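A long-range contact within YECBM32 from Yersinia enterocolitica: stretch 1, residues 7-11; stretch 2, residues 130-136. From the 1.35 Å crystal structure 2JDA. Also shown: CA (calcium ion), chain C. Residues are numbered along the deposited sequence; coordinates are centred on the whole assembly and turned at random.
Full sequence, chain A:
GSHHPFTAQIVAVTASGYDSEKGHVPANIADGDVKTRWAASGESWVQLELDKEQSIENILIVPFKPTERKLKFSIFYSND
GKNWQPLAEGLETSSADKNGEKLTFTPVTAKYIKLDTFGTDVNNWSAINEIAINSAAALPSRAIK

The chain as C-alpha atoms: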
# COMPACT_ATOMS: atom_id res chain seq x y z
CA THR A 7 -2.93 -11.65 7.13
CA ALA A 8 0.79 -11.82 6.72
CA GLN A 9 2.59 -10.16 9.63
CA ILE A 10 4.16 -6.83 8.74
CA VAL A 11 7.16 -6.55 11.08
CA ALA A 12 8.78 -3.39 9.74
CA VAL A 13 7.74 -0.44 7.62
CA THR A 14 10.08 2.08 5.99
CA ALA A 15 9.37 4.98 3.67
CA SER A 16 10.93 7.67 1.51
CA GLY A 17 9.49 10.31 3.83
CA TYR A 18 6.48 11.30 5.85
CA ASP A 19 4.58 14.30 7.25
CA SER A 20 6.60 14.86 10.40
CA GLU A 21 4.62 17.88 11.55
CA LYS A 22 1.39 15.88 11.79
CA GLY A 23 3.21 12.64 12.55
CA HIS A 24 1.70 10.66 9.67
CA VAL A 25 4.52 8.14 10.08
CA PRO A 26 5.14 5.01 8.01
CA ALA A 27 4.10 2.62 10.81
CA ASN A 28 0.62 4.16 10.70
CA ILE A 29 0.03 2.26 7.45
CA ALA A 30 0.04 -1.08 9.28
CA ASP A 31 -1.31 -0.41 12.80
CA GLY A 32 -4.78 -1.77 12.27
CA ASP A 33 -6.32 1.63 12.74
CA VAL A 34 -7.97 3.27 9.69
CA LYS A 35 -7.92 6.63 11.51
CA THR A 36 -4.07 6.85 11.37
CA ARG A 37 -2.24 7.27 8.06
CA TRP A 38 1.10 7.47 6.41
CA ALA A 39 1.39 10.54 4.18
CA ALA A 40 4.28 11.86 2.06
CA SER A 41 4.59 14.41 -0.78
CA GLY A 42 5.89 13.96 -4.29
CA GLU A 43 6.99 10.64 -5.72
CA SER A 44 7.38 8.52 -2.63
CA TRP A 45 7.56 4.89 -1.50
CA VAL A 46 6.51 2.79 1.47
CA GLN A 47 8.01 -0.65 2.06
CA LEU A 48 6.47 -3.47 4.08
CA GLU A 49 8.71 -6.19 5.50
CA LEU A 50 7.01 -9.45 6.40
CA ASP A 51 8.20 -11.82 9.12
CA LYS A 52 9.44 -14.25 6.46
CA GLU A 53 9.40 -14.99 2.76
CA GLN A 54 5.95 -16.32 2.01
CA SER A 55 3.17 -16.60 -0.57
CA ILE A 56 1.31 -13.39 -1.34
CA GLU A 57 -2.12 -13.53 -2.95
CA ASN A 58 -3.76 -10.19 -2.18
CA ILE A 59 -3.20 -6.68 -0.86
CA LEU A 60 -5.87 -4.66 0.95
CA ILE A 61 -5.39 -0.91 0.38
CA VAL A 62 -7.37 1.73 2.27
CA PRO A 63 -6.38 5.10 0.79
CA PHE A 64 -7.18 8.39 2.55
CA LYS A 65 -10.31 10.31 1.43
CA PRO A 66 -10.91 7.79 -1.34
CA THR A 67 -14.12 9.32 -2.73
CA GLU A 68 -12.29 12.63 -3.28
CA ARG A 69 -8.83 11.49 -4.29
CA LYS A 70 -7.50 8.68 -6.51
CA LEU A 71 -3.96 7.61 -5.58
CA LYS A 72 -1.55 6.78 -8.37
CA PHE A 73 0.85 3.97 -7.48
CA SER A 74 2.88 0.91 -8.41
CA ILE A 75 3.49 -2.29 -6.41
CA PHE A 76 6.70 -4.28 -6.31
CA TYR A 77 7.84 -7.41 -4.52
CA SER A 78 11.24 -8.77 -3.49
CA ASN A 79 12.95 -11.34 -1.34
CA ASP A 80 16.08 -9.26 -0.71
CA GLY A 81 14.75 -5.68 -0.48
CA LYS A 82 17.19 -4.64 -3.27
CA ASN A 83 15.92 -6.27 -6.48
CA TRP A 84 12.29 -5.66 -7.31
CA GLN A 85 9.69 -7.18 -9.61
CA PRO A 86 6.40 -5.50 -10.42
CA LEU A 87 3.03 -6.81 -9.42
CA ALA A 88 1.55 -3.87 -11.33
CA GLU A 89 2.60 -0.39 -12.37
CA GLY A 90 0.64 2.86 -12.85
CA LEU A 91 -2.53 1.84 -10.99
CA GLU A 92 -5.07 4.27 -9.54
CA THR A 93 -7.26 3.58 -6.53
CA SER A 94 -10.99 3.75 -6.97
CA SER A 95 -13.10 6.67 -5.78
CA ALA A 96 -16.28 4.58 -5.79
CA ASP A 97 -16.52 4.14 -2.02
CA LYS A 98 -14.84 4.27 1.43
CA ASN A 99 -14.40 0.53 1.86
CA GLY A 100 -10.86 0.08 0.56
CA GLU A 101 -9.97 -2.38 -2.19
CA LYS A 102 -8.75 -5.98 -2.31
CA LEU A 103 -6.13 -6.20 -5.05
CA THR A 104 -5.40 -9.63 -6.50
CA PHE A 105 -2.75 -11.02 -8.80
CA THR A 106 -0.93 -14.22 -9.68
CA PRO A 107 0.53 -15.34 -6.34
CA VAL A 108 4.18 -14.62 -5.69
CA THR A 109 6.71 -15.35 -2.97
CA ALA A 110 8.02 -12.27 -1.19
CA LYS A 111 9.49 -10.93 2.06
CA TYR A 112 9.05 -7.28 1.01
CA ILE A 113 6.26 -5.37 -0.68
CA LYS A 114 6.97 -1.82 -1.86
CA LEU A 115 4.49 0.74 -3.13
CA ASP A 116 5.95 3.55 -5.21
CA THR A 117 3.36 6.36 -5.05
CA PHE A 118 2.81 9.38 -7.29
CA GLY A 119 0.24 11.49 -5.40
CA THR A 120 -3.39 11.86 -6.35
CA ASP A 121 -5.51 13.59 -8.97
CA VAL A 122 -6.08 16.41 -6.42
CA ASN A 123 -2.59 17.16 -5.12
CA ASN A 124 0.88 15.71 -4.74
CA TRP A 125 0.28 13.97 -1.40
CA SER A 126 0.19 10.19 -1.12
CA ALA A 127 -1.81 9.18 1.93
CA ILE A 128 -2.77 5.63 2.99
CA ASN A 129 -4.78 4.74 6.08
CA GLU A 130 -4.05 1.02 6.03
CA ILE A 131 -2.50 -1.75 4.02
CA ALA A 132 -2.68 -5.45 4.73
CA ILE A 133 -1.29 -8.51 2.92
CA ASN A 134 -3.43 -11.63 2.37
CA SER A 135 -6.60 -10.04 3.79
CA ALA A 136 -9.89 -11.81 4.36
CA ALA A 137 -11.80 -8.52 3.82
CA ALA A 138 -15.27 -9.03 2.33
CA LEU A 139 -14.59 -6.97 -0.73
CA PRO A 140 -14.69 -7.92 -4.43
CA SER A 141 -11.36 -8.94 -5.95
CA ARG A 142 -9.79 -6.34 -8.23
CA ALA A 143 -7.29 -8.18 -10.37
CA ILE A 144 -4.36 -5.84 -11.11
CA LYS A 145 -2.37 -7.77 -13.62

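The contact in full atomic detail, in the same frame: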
# COMPACT_ATOMS: atom_id res chain seq x y z
N THR A 7 -3.86 -12.52 7.91
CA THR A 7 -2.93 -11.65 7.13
C THR A 7 -1.51 -12.00 7.48
O THR A 7 -1.21 -12.50 8.59
CB THR A 7 -3.14 -10.15 7.40
OG1 THR A 7 -3.13 -9.92 8.83
CG2 THR A 7 -4.47 -9.68 6.93
N ALA A 8 -0.64 -11.73 6.53
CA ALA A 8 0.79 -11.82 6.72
C ALA A 8 1.27 -10.72 7.69
O ALA A 8 0.87 -9.52 7.63
CB ALA A 8 1.48 -11.68 5.39
N GLN A 9 2.15 -11.09 8.59
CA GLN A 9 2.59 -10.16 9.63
C GLN A 9 3.56 -9.18 9.01
O GLN A 9 4.59 -9.58 8.52
CB GLN A 9 3.32 -10.94 10.74
CG GLN A 9 3.92 -9.99 11.83
CD GLN A 9 4.66 -10.68 12.98
OE1 GLN A 9 4.91 -11.89 12.94
NE2 GLN A 9 5.04 -9.88 14.01
N ILE A 10 3.22 -7.90 9.09
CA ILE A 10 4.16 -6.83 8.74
C ILE A 10 4.98 -6.49 9.97
O ILE A 10 4.41 -5.99 10.97
CB ILE A 10 3.40 -5.60 8.19
CG1 ILE A 10 2.64 -5.96 6.90
CG2 ILE A 10 4.37 -4.43 7.95
CD1 ILE A 10 1.57 -4.98 6.50
N VAL A 11 6.26 -6.80 9.93
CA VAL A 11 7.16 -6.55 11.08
C VAL A 11 7.94 -5.25 11.03
O VAL A 11 8.41 -4.77 12.05
CB VAL A 11 8.19 -7.68 11.29
CG1 VAL A 11 7.47 -8.96 11.59
CG2 VAL A 11 9.16 -7.85 10.13
N GLU A 130 -4.38 2.38 5.65
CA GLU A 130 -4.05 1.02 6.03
C GLU A 130 -3.75 0.20 4.78
O GLU A 130 -4.27 0.41 3.68
CB GLU A 130 -5.24 0.41 6.78
CG GLU A 130 -4.89 -0.68 7.72
CD GLU A 130 -4.08 -0.29 8.96
OE1 GLU A 130 -3.98 0.86 9.50
OE2 GLU A 130 -3.43 -1.21 9.35
N ILE A 131 -2.80 -0.71 4.96
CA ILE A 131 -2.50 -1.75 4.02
C ILE A 131 -2.39 -3.05 4.78
O ILE A 131 -1.83 -3.12 5.86
CB ILE A 131 -1.21 -1.41 3.28
CG1 ILE A 131 -1.01 -2.28 2.05
CG2 ILE A 131 -0.07 -1.48 4.16
CD1 ILE A 131 -0.37 -1.42 0.92
N ALA A 132 -2.87 -4.11 4.16
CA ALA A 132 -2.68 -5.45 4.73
C ALA A 132 -2.37 -6.43 3.59
O ALA A 132 -2.78 -6.19 2.44
CB ALA A 132 -3.88 -5.89 5.52
N ILE A 133 -1.71 -7.52 3.91
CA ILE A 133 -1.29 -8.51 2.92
C ILE A 133 -2.04 -9.81 3.25
O ILE A 133 -2.11 -10.24 4.38
CB ILE A 133 0.20 -8.73 3.01
CG1 ILE A 133 1.00 -7.39 2.89
CG2 ILE A 133 0.63 -9.82 2.06
CD1 ILE A 133 0.78 -6.73 1.71
N ASN A 134 -2.63 -10.41 2.23
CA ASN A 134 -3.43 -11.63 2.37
C ASN A 134 -4.62 -11.43 3.33
O ASN A 134 -4.79 -12.15 4.33
CB ASN A 134 -2.54 -12.77 2.84
CG ASN A 134 -1.53 -13.19 1.81
OD1 ASN A 134 -1.63 -12.85 0.62
ND2 ASN A 134 -0.54 -13.98 2.25
N SER A 135 -5.43 -10.40 3.02
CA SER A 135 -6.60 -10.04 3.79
C SER A 135 -7.79 -10.93 3.47
O SER A 135 -8.00 -11.33 2.35
CB SER A 135 -6.93 -8.62 3.44
OG SER A 135 -8.12 -8.14 4.05
N ALA A 136 -8.58 -11.18 4.51
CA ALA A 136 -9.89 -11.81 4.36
C ALA A 136 -11.05 -10.80 4.22
O ALA A 136 -12.21 -11.19 4.28
CB ALA A 136 -10.13 -12.74 5.54
CA CA C . -3.52 3.19 10.05
O HOH W 1 -0.70 -7.68 6.62

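The two stretches come from near opposite ends of the chain, and touching residues are at least 121 positions apart. They bury 304 Å² between them, both sides summed. Thr7 lies across from Asn134 and Ala8 across from Ile133.

One direct hydrogen bond joins the backbones. Ala8 N donates to Ile133 O at 3.0 Å, with an angle of 152° at the hydrogen. A water fills the next gap. It donates to Ala8 O at 2.6 Å and accepts from Ile133 N at 2.9 Å, so both polar groups of each residue's backbone are used in this pairing. Beside it, Thr7 CA makes a CA-H...O contact with Asn134 O at 3.4 Å.

Thr7 adopts the p rotamer, which sets CG2 over stretch 2. CG2 lies 4.1 Å from Ala132 CB and 3.8 Å from Ser135 CA. Its OG1 makes no hydrogen bond across the contact.

Ala8 points its CB toward stretch 2, where it meets Ile133 CG2 at 3.9 Å. Ile10 also points toward stretch 2. With chi1 m and chi2 t, its CD1 comes within 3.9 Å of Ile131 O and 4.4 Å of Ile133 CG1. Ile133 is m at both chi angles. Its CG2 meets Ala8 and its CG1 meets Ile10, so the buried side chain serves two apolar neighbours.

Asn134 has positive phi and psi (59°/55°), a backbone shape that asparagine tolerates better than most residues. Its side chain is m at chi1. ND2 is 4.4 Å from Ala8 CB, a packing contact; OD1 and ND2 are hydrogen-bonded elsewhere in the structure.

Gln9 points away and touches nothing in stretch 2. Glu130 does not contact stretch 1. Its t, p side chain brings OE1 to 2.4 Å from the calcium ion CA, where the carboxylate's negative charge suits the metal.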